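Local coordinates for chitin oligosaccahride binding protein NagB1 (Paenibacillus sp. FPU-7, PDB 7EHP) that binds the chitin oligosaccharides N,N'-diacetylchitobiose and N,N',N''-triacetylchitotriose as a solute-binding protein, probably handing them to a sugar importer of the cell membrane, at residues Glu84-Pro87 with Ile88-Leu92; Arg138-Glu141 with Asp142-Val146; Asp199-Asp202 with Gly203-Tyr207; Tyr225-Gln228 with Gln229-Phe232. One frame throughout, in Å; residues are numbered along the deposited sequence. Where two conformers were deposited one is given.

Contact 1: Glu84-Pro87 with Ile88-Leu92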
loop_
_atom_site.group_PDB
_atom_site.type_symbol
_atom_site.label_atom_id
_atom_site.label_comp_id
_atom_site.label_asym_id
_atom_site.label_seq_id
_atom_site.Cartn_x
_atom_site.Cartn_y
_atom_site.Cartn_z
ATOM N N GLU A 84 10.586 -9.113 19.542
ATOM C CA GLU A 84 11.802 -8.735 18.831
ATOM C C GLU A 84 12.355 -9.941 18.083
ATOM O O GLU A 84 12.426 -11.042 18.631
ATOM C CB GLU A 84 12.841 -8.181 19.804
ATOM C CG GLU A 84 13.790 -7.165 19.192
ATOM C CD GLU A 84 14.907 -7.825 18.422
ATOM O OE1 GLU A 84 15.266 -8.970 18.777
ATOM O OE2 GLU A 84 15.437 -7.206 17.471
ATOM N N LEU A 85 12.756 -9.728 16.828
ATOM C CA LEU A 85 12.963 -10.827 15.889
ATOM C C LEU A 85 14.423 -11.104 15.550
ATOM O O LEU A 85 14.691 -11.952 14.691
ATOM C CB LEU A 85 12.191 -10.565 14.594
ATOM C CG LEU A 85 10.688 -10.333 14.726
ATOM C CD1 LEU A 85 10.053 -10.177 13.348
ATOM C CD2 LEU A 85 10.025 -11.463 15.502
ATOM N N THR A 86 15.368 -10.424 16.177
ATOM C CA THR A 86 16.758 -10.634 15.781
ATOM C C THR A 86 17.311 -12.011 16.183
ATOM O O THR A 86 18.034 -12.621 15.381
ATOM C CB THR A 86 17.631 -9.510 16.341
ATOM O OG1 THR A 86 17.113 -8.248 15.890
ATOM C CG2 THR A 86 19.065 -9.665 15.853
ATOM N N PRO A 87 17.010 -12.554 17.375
ATOM C CA PRO A 87 17.458 -13.934 17.645
ATOM C C PRO A 87 16.948 -14.922 16.618
ATOM O O PRO A 87 17.720 -15.756 16.129
ATOM C CB PRO A 87 16.895 -14.219 19.043
ATOM C CG PRO A 87 16.790 -12.887 19.675
ATOM C CD PRO A 87 16.336 -11.986 18.558
ATOM N N ILE A 88 15.666 -14.814 16.247
ATOM C CA ILE A 88 15.063 -15.730 15.282
ATOM C C ILE A 88 15.667 -15.546 13.900
ATOM O O ILE A 88 15.896 -16.520 13.171
ATOM C CB ILE A 88 13.541 -15.531 15.261
ATOM C CG1 ILE A 88 12.958 -15.844 16.632
ATOM C CG2 ILE A 88 12.890 -16.370 14.155
ATOM C CD1 ILE A 88 11.448 -15.749 16.653
ATOM N N LEU A 89 15.915 -14.298 13.502
ATOM C CA LEU A 89 16.477 -14.062 12.178
ATOM C C LEU A 89 17.879 -14.637 12.062
ATOM O O LEU A 89 18.276 -15.086 10.981
ATOM C CB LEU A 89 16.487 -12.562 11.869
ATOM C CG LEU A 89 15.111 -11.936 11.627
ATOM C CD1 LEU A 89 15.189 -10.414 11.565
ATOM C CD2 LEU A 89 14.515 -12.503 10.369
ATOM N N ASN A 90 18.638 -14.606 13.159
ATOM C CA ASN A 90 19.982 -15.172 13.171
ATOM C C ASN A 90 19.931 -16.693 13.064
ATOM O O ASN A 90 20.644 -17.290 12.247
ATOM C CB ASN A 90 20.705 -14.736 14.448
ATOM C CG ASN A 90 21.208 -13.291 14.375
ATOM O OD1 ASN A 90 21.043 -12.598 13.359
ATOM N ND2 ASN A 90 21.794 -12.823 15.472
ATOM N N GLU A 91 19.082 -17.330 13.882
ATOM C CA GLU A 91 18.891 -18.778 13.828
ATOM C C GLU A 91 18.655 -19.256 12.404
ATOM O O GLU A 91 19.294 -20.212 11.940
ATOM C CB GLU A 91 17.700 -19.184 14.695
ATOM C CG GLU A 91 18.016 -19.601 16.109
ATOM C CD GLU A 91 16.757 -19.883 16.929
ATOM O OE1 GLU A 91 15.740 -20.334 16.345
ATOM O OE2 GLU A 91 16.791 -19.666 18.162
ATOM N N LEU A 92 17.731 -18.600 11.698
ATOM C CA LEU A 92 17.260 -19.039 10.392
ATOM C C LEU A 92 18.121 -18.547 9.243
ATOM O O LEU A 92 17.861 -18.921 8.091
ATOM C CB LEU A 92 15.811 -18.584 10.163
ATOM C CG LEU A 92 14.743 -19.081 11.136
ATOM C CD1 LEU A 92 13.376 -18.455 10.786
ATOM C CD2 LEU A 92 14.695 -20.614 11.112
#
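T86 in the first turn of helix 86-92 and N90 one turn on lie side by side and point the same way. The methyl CG2 of T86 comes within 4.2 Å of the amide nitrogen ND2 of N90, while CG of N90 rests 3.4 Å from T86 O. With CG2 anti to the backbone N, T86 OG1 stands beside that nitrogen (chi1 -56°), and both face the carboxylate of E84. T86 OG1 donates to the syn lone pair of E84 OE2 at 2.5 Å, whereas T86 N reaches E84 OE1 at 3.0 Å from well above the carboxylate plane. Two bonds to two oxygens hold the carboxylate against turning. A valine in place of T86 would remove the hydroxyl, and the carboxylate, held then by the N-H groups of T86 and I110 alone, would probably be less firmly fixed in its rotation.

On the buried side L89 leans back over the preceding turn: its CG lies 3.1 Å from L85 O, and its CD1 is 4.3 Å from L85 CB. Leucines suit this side because L85 and L89 both meet strand 109-125, at L113 and I110, while I88 packs on V301 and I304 of helix 294-307. P87 is exposed and suits a first turn, where a missing N-H costs the helix no bond; its carbonyl O takes E91 N at 3.1 Å. E84 OE2 also accepts I110 N, tying the turn to that strand. The arrangement is a side-chain cap at a helix N-terminus, with an acidic residue receiving the N-H of the first turn.

Contact 2: Arg138-Glu141 with Asp142-Val146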
loop_
_atom_site.group_PDB
_atom_site.type_symbol
_atom_site.label_atom_id
_atom_site.label_comp_id
_atom_site.label_asym_id
_atom_site.label_seq_id
_atom_site.Cartn_x
_atom_site.Cartn_y
_atom_site.Cartn_z
ATOM N N ARG A 138 4.432 11.511 -19.762
ATOM C CA ARG A 138 5.570 11.668 -18.868
ATOM C C ARG A 138 5.540 12.957 -18.063
ATOM O O ARG A 138 6.285 13.076 -17.089
ATOM C CB ARG A 138 6.889 11.583 -19.642
ATOM C CG ARG A 138 7.474 10.173 -19.646
ATOM C CD ARG A 138 7.263 9.444 -18.293
ATOM N NE ARG A 138 8.400 9.557 -17.374
ATOM C CZ ARG A 138 8.590 10.548 -16.504
ATOM N NH1 ARG A 138 7.706 11.519 -16.393
ATOM N NH2 ARG A 138 9.665 10.555 -15.729
ATOM N N ARG A 139 4.685 13.911 -18.409
ATOM C CA ARG A 139 4.590 15.133 -17.623
ATOM C C ARG A 139 3.119 15.512 -17.518
ATOM O O ARG A 139 2.269 14.912 -18.174
ATOM C CB ARG A 139 5.428 16.254 -18.239
ATOM C CG ARG A 139 6.919 16.002 -18.151
ATOM C CD ARG A 139 7.708 17.283 -18.342
ATOM N NE ARG A 139 7.416 17.881 -19.639
ATOM C CZ ARG A 139 7.509 19.179 -19.911
ATOM N NH1 ARG A 139 7.911 20.045 -18.990
ATOM N NH2 ARG A 139 7.201 19.611 -21.117
ATOM N N TRP A 140 2.825 16.526 -16.692
ATOM C CA TRP A 140 1.434 16.880 -16.396
ATOM C C TRP A 140 0.652 17.209 -17.661
ATOM O O TRP A 140 -0.471 16.720 -17.856
ATOM C CB TRP A 140 1.377 18.056 -15.416
ATOM C CG TRP A 140 -0.029 18.429 -15.015
ATOM C CD1 TRP A 140 -0.801 19.434 -15.544
ATOM C CD2 TRP A 140 -0.831 17.794 -14.016
ATOM N NE1 TRP A 140 -2.026 19.457 -14.934
ATOM C CE2 TRP A 140 -2.069 18.465 -13.987
ATOM C CE3 TRP A 140 -0.619 16.723 -13.138
ATOM C CZ2 TRP A 140 -3.090 18.107 -13.113
ATOM C CZ3 TRP A 140 -1.634 16.365 -12.270
ATOM C CH2 TRP A 140 -2.855 17.062 -12.259
ATOM N N GLU A 141 1.226 18.035 -18.542
ATOM C CA GLU A 141 0.456 18.464 -19.701
ATOM C C GLU A 141 0.168 17.300 -20.643
ATOM O O GLU A 141 -0.865 17.304 -21.326
ATOM C CB GLU A 141 1.181 19.603 -20.429
ATOM C CG GLU A 141 1.132 20.929 -19.672
ATOM C CD GLU A 141 -0.290 21.379 -19.317
ATOM O OE1 GLU A 141 -1.170 21.341 -20.209
ATOM O OE2 GLU A 141 -0.530 21.768 -18.140
ATOM N N ASP A 142 1.046 16.291 -20.682
ATOM C CA ASP A 142 0.720 15.063 -21.403
ATOM C C ASP A 142 -0.478 14.373 -20.761
ATOM O O ASP A 142 -1.401 13.929 -21.453
ATOM C CB ASP A 142 1.911 14.093 -21.420
ATOM C CG ASP A 142 3.212 14.728 -21.905
ATOM O OD1 ASP A 142 3.206 15.339 -22.990
ATOM O OD2 ASP A 142 4.254 14.563 -21.214
ATOM N N LEU A 143 -0.467 14.264 -19.429
ATOM C CA LEU A 143 -1.554 13.582 -18.722
ATOM C C LEU A 143 -2.901 14.222 -19.029
ATOM O O LEU A 143 -3.892 13.519 -19.272
ATOM C CB LEU A 143 -1.284 13.602 -17.217
ATOM C CG LEU A 143 -2.231 12.840 -16.283
ATOM C CD1 LEU A 143 -2.504 11.426 -16.785
ATOM C CD2 LEU A 143 -1.655 12.810 -14.865
ATOM N N MET A 144 -2.948 15.558 -19.025
ATOM C CA MET A 144 -4.183 16.278 -19.309
ATOM C C MET A 144 -4.717 15.924 -20.695
ATOM O O MET A 144 -5.918 15.711 -20.876
ATOM C CB MET A 144 -3.913 17.777 -19.204
ATOM C CG MET A 144 -3.602 18.300 -17.796
ATOM S SD MET A 144 -4.612 17.645 -16.454
ATOM C CE MET A 144 -6.035 18.623 -16.730
ATOM N N ASP A 145 -3.824 15.844 -21.682
ATOM C CA ASP A 145 -4.216 15.459 -23.039
ATOM C C ASP A 145 -4.771 14.034 -23.075
ATOM O O ASP A 145 -5.825 13.774 -23.671
ATOM C CB ASP A 145 -2.997 15.607 -23.957
ATOM C CG ASP A 145 -3.287 15.244 -25.385
ATOM O OD1 ASP A 145 -4.157 15.897 -26.007
ATOM O OD2 ASP A 145 -2.643 14.288 -25.881
ATOM N N VAL A 146 -4.069 13.094 -22.430
ATOM C CA VAL A 146 -4.518 11.703 -22.381
ATOM C C VAL A 146 -5.895 11.619 -21.740
ATOM O O VAL A 146 -6.813 10.986 -22.274
ATOM C CB VAL A 146 -3.491 10.845 -21.620
ATOM C CG1 VAL A 146 -4.076 9.476 -21.249
ATOM C CG2 VAL A 146 -2.229 10.695 -22.443
#
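M144 climbs from its own turn of helix 140-152 to the indole of W140, one turn back. Its CB starts 3.7 Å from E141 O. CG, turned beside the backbone N (chi1 -68°), comes 3.5 Å from W140 NE1 and also brushes W140 O, the carbonyl that accepts M144 N. A bend at chi2 carries SD across the indole, 3.6 Å from W140 CE2. The sulfur sits 4.0 Å from the centroid of the five-membered ring of W140, 39° off the normal, an oblique Met-aromatic contact. The chain bends again at chi3, and the terminal methyl CE runs on past the sulfur, beyond close contact with the indole. A flexible, polarisable thioether suits this place, since it can fit itself to the ring while the side chain touches T209 and K213 of helix 198-213. With CG anti to the backbone N (chi1 -177°), the W140 indole swings along the helix to where M144 can cross it; R206 makes a cation-pi contact with it.

The start of the same helix is capped. R139 occupies the N-cap, and D142 turns its carboxylate back to accept R139 N at OD2, 2.9 Å away, through the anti lone pair. This is an N-terminal cap made by the N3 side chain alone; a full capping box would need an N-cap side chain that can accept the N3 N-H, which arginine cannot do. Aspartate suits N3 because its short arm folds back to the N-H groups of the N-cap and of the residue before it, R138 N adding a weak bond to D142 OD2 at 3.4 Å.

Contact 3: Asp199-Asp202 with Gly203-Tyr207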
loop_
_atom_site.group_PDB
_atom_site.type_symbol
_atom_site.label_atom_id
_atom_site.label_comp_id
_atom_site.label_asym_id
_atom_site.label_seq_id
_atom_site.Cartn_x
_atom_site.Cartn_y
_atom_site.Cartn_z
ATOM N N ASP A 199 3.657 24.909 -1.574
ATOM C CA ASP A 199 4.139 23.803 -2.397
ATOM C C ASP A 199 3.386 22.501 -2.093
ATOM O O ASP A 199 3.101 21.719 -3.007
ATOM C CB ASP A 199 5.649 23.636 -2.234
ATOM C CG ASP A 199 6.061 23.282 -0.815
ATOM O OD1 ASP A 199 5.277 23.510 0.130
ATOM O OD2 ASP A 199 7.203 22.789 -0.647
ATOM N N VAL A 200 3.037 22.250 -0.830
ATOM C CA VAL A 200 2.147 21.124 -0.537
ATOM C C VAL A 200 0.801 21.342 -1.220
ATOM O O VAL A 200 0.323 20.487 -1.978
ATOM C CB VAL A 200 1.986 20.932 0.982
ATOM C CG1 VAL A 200 0.840 19.945 1.287
ATOM C CG2 VAL A 200 3.270 20.443 1.581
ATOM N N ALA A 201 0.208 22.530 -1.009
ATOM C CA ALA A 201 -1.109 22.858 -1.562
ATOM C C ALA A 201 -1.159 22.738 -3.077
ATOM O O ALA A 201 -2.225 22.462 -3.636
ATOM C CB ALA A 201 -1.510 24.283 -1.146
ATOM N N ASP A 202 -0.041 22.975 -3.767
ATOM C CA ASP A 202 -0.040 22.826 -5.222
ATOM C C ASP A 202 -0.486 21.419 -5.635
ATOM O O ASP A 202 -1.281 21.249 -6.572
ATOM C CB ASP A 202 1.358 23.157 -5.769
ATOM C CG ASP A 202 1.374 23.355 -7.281
ATOM O OD1 ASP A 202 0.972 24.453 -7.716
ATOM O OD2 ASP A 202 1.832 22.453 -8.038
ATOM N N GLY A 203 0.013 20.395 -4.939
ATOM C CA GLY A 203 -0.379 19.034 -5.271
ATOM C C GLY A 203 -1.833 18.742 -4.949
ATOM O O GLY A 203 -2.492 18.002 -5.678
ATOM N N PHE A 204 -2.342 19.297 -3.840
ATOM C CA PHE A 204 -3.768 19.177 -3.532
ATOM C C PHE A 204 -4.617 19.848 -4.605
ATOM O O PHE A 204 -5.668 19.317 -5.003
ATOM C CB PHE A 204 -4.078 19.788 -2.154
ATOM C CG PHE A 204 -3.803 18.848 -0.985
ATOM C CD1 PHE A 204 -2.505 18.600 -0.558
ATOM C CD2 PHE A 204 -4.849 18.218 -0.317
ATOM C CE1 PHE A 204 -2.246 17.732 0.514
ATOM C CE2 PHE A 204 -4.611 17.348 0.746
ATOM C CZ PHE A 204 -3.307 17.104 1.175
ATOM N N LYS A 205 -4.181 21.017 -5.094
ATOM C CA LYS A 205 -4.968 21.715 -6.115
ATOM C C LYS A 205 -4.931 20.968 -7.437
ATOM O O LYS A 205 -5.904 21.009 -8.209
ATOM C CB LYS A 205 -4.467 23.157 -6.287
ATOM C CG LYS A 205 -4.817 24.065 -5.110
ATOM C CD LYS A 205 -4.418 25.517 -5.366
ATOM C CE LYS A 205 -2.954 25.746 -5.037
ATOM N NZ LYS A 205 -2.726 27.124 -4.543
ATOM N N ARG A 206 -3.831 20.257 -7.700
ATOM C CA ARG A 206 -3.750 19.441 -8.907
ATOM C C ARG A 206 -4.707 18.271 -8.826
ATOM O O ARG A 206 -5.324 17.893 -9.821
ATOM C CB ARG A 206 -2.323 18.932 -9.107
ATOM C CG ARG A 206 -1.399 19.983 -9.690
ATOM C CD ARG A 206 0.038 19.511 -9.675
ATOM N NE ARG A 206 0.952 20.592 -10.033
ATOM C CZ ARG A 206 1.150 21.014 -11.276
ATOM N NH1 ARG A 206 0.494 20.444 -12.288
ATOM N NH2 ARG A 206 2.002 22.008 -11.506
ATOM N N TYR A 207 -4.779 17.654 -7.653
ATOM C CA TYR A 207 -5.735 16.591 -7.408
ATOM C C TYR A 207 -7.156 17.100 -7.602
ATOM O O TYR A 207 -7.979 16.450 -8.262
ATOM C CB TYR A 207 -5.513 16.078 -5.985
ATOM C CG TYR A 207 -6.316 14.868 -5.549
ATOM C CD1 TYR A 207 -7.663 14.979 -5.178
ATOM C CD2 TYR A 207 -5.705 13.621 -5.434
ATOM C CE1 TYR A 207 -8.384 13.855 -4.738
ATOM C CE2 TYR A 207 -6.406 12.505 -4.995
ATOM C CZ TYR A 207 -7.731 12.617 -4.647
ATOM O OH TYR A 207 -8.391 11.472 -4.205
#
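The carbonyl oxygen of V200 is met by three groups of the next turn: G203 N at 3.0 Å and F204 N at 3.5 Å, both weak bonds, and the edge of the F204 ring, which lies in plane with it. The helix is sounder one residue on, where K205 N reaches A201 O at 2.8 Å. V200 and F204 lie side by side, pointing the same way, with V200 CG1 3.9 Å from F204 CE1. Apolar residues suit this flank because F204 continues into L365 and M369 of helix 359-373 and V382 and L383 of helix 379-396.

Four residues of spacing put the short acid D202 and the long R206 on the same flank, and the arginine's length lets NE come back to the carboxylate. R206 is extended from CG to NE, and its NE gives a 2.9 Å salt-bridge bond to D202 OD2, which lies at the guanidinium edge. The bond comes from above the carboxylate plane, the two planes being 65° apart; D202 reaches it with CG anti to the backbone N (chi1 -166°). Only one nitrogen is engaged in this bond. The whole is an amphipathic helix with an i to i+4 acid-base pair on its more polar side.

Contact 4: Tyr225-Gln228 with Gln229-Phe232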
loop_
_atom_site.group_PDB
_atom_site.type_symbol
_atom_site.label_atom_id
_atom_site.label_comp_id
_atom_site.label_asym_id
_atom_site.label_seq_id
_atom_site.Cartn_x
_atom_site.Cartn_y
_atom_site.Cartn_z
ATOM N N TYR A 225 -13.236 0.039 -2.578
ATOM C CA TYR A 225 -11.943 -0.082 -3.248
ATOM C C TYR A 225 -11.961 -0.993 -4.478
ATOM O O TYR A 225 -11.506 -0.600 -5.557
ATOM C CB TYR A 225 -10.912 -0.577 -2.234
ATOM C CG TYR A 225 -9.520 -0.839 -2.791
ATOM C CD1 TYR A 225 -8.923 0.037 -3.699
ATOM C CD2 TYR A 225 -8.790 -1.948 -2.373
ATOM C CE1 TYR A 225 -7.624 -0.194 -4.187
ATOM C CE2 TYR A 225 -7.498 -2.196 -2.845
ATOM C CZ TYR A 225 -6.921 -1.323 -3.742
ATOM O OH TYR A 225 -5.644 -1.580 -4.197
ATOM N N ALA A 226 -12.486 -2.217 -4.335
ATOM C CA ALA A 226 -12.455 -3.178 -5.440
ATOM C C ALA A 226 -13.122 -2.663 -6.709
ATOM O O ALA A 226 -12.806 -3.146 -7.804
ATOM C CB ALA A 226 -13.137 -4.487 -5.033
ATOM N N GLU A 227 -14.055 -1.721 -6.595
ATOM C CA GLU A 227 -14.798 -1.266 -7.766
ATOM C C GLU A 227 -13.915 -0.502 -8.751
ATOM O O GLU A 227 -14.145 -0.564 -9.965
ATOM C CB GLU A 227 -15.990 -0.416 -7.308
ATOM C CG GLU A 227 -17.001 -1.282 -6.556
ATOM C CD GLU A 227 -18.319 -0.598 -6.267
ATOM O OE1 GLU A 227 -19.087 -0.352 -7.220
ATOM O OE2 GLU A 227 -18.596 -0.341 -5.074
ATOM N N GLN A 228 -12.889 0.202 -8.267
ATOM C CA GLN A 228 -11.966 0.821 -9.215
ATOM C C GLN A 228 -11.195 -0.232 -9.999
ATOM O O GLN A 228 -10.911 -0.044 -11.191
ATOM C CB GLN A 228 -11.037 1.790 -8.488
ATOM C CG GLN A 228 -9.821 1.208 -7.792
ATOM C CD GLN A 228 -8.804 2.299 -7.475
ATOM O OE1 GLN A 228 -9.181 3.444 -7.209
ATOM N NE2 GLN A 228 -7.514 1.951 -7.498
ATOM N N GLN A 229 -10.916 -1.372 -9.372
ATOM C CA GLN A 229 -10.228 -2.444 -10.070
ATOM C C GLN A 229 -11.161 -3.140 -11.049
ATOM O O GLN A 229 -10.737 -3.540 -12.140
ATOM C CB GLN A 229 -9.645 -3.424 -9.048
ATOM C CG GLN A 229 -8.549 -2.756 -8.197
ATOM C CD GLN A 229 -8.031 -3.616 -7.059
ATOM O OE1 GLN A 229 -8.538 -4.708 -6.797
ATOM N NE2 GLN A 229 -6.996 -3.134 -6.386
ATOM N N TYR A 230 -12.443 -3.275 -10.695
ATOM C CA TYR A 230 -13.398 -3.769 -11.679
ATOM C C TYR A 230 -13.396 -2.874 -12.915
ATOM O O TYR A 230 -13.244 -3.358 -14.044
ATOM C CB TYR A 230 -14.806 -3.830 -11.091
ATOM C CG TYR A 230 -15.019 -4.653 -9.838
ATOM C CD1 TYR A 230 -14.189 -5.725 -9.498
ATOM C CD2 TYR A 230 -16.098 -4.367 -9.004
ATOM C CE1 TYR A 230 -14.441 -6.484 -8.321
ATOM C CE2 TYR A 230 -16.345 -5.096 -7.844
ATOM C CZ TYR A 230 -15.529 -6.145 -7.504
ATOM O OH TYR A 230 -15.836 -6.826 -6.352
ATOM N N ALA A 231 -13.551 -1.556 -12.713
ATOM C CA ALA A 231 -13.687 -0.640 -13.844
ATOM C C ALA A 231 -12.487 -0.734 -14.763
ATOM O O ALA A 231 -12.634 -0.821 -15.987
ATOM C CB ALA A 231 -13.872 0.802 -13.359
ATOM N N PHE A 232 -11.281 -0.745 -14.183
ATOM C CA PHE A 232 -10.080 -0.844 -15.002
ATOM C C PHE A 232 -9.995 -2.191 -15.716
ATOM O O PHE A 232 -9.731 -2.253 -16.924
ATOM C CB PHE A 232 -8.841 -0.614 -14.143
ATOM C CG PHE A 232 -7.569 -0.668 -14.921
ATOM C CD1 PHE A 232 -7.290 0.308 -15.882
ATOM C CD2 PHE A 232 -6.661 -1.703 -14.722
ATOM C CE1 PHE A 232 -6.123 0.265 -16.620
ATOM C CE2 PHE A 232 -5.493 -1.768 -15.455
ATOM C CZ PHE A 232 -5.215 -0.769 -16.410
#
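A226 O accepts Y230 N at 2.9 Å, and E227 O and Q228 O take A231 N and F232 N in the same i to i+4 pattern of helix 225-233. The ring of Y230 lies back over the preceding turn: A226 O stands 3.3 Å above its plane, offset toward the rim, and A226 CB touches Y230 CZ at 3.8 Å. CG of Y230 sits beside the backbone N (chi1 -57°), which sends the ring toward A226 and E227. E227 CG lies 4.0 Å from Y230 CD2. A serine in place of Y230 would probably uncover A226 O and leave the methyl of A226 and the CG of E227 without their aromatic partner.

Elsewhere the amide of Q229 crosses over a face of the Y225 ring, the planes 61° apart. Y225 OH bonds D242 OD1 and W245 NE1, and Q229 NE2 bonds D242 OD2. A phenol and an amide suit this place, since both can share one carboxylate. The side chain of Y225 is about 4 Å from a bound N-acetylglucosamine, so this end of the helix borders the sugar site. Strand 237-243 packs M240 against Q228, Q229 and F232, and V167 and M170 of helix 165-180 cover Y225.

How the contacts relate
Contact 4 is buried, contacts 1 and 3 are partly so, and contact 2 is a surface contact. Contacts 2 and 3 are neighbours, about 16 Å between centres, and touch directly: W140 CD2 meets R206 NH1 at 3.4 Å, joining helix 140-152 to helix 198-213. Contact 1 lies on the opposite side of the chain's centre from the other three, with 40 Å or more between centres. Contacts 1 and 2 both begin a helix with an acidic cap, although the acid comes before the helix in one and within its first turn in the other. Contact 3 relies on a salt bridge, whereas contact 4, nearest the sugar, uses neutral polar groups bonded to a carboxylate.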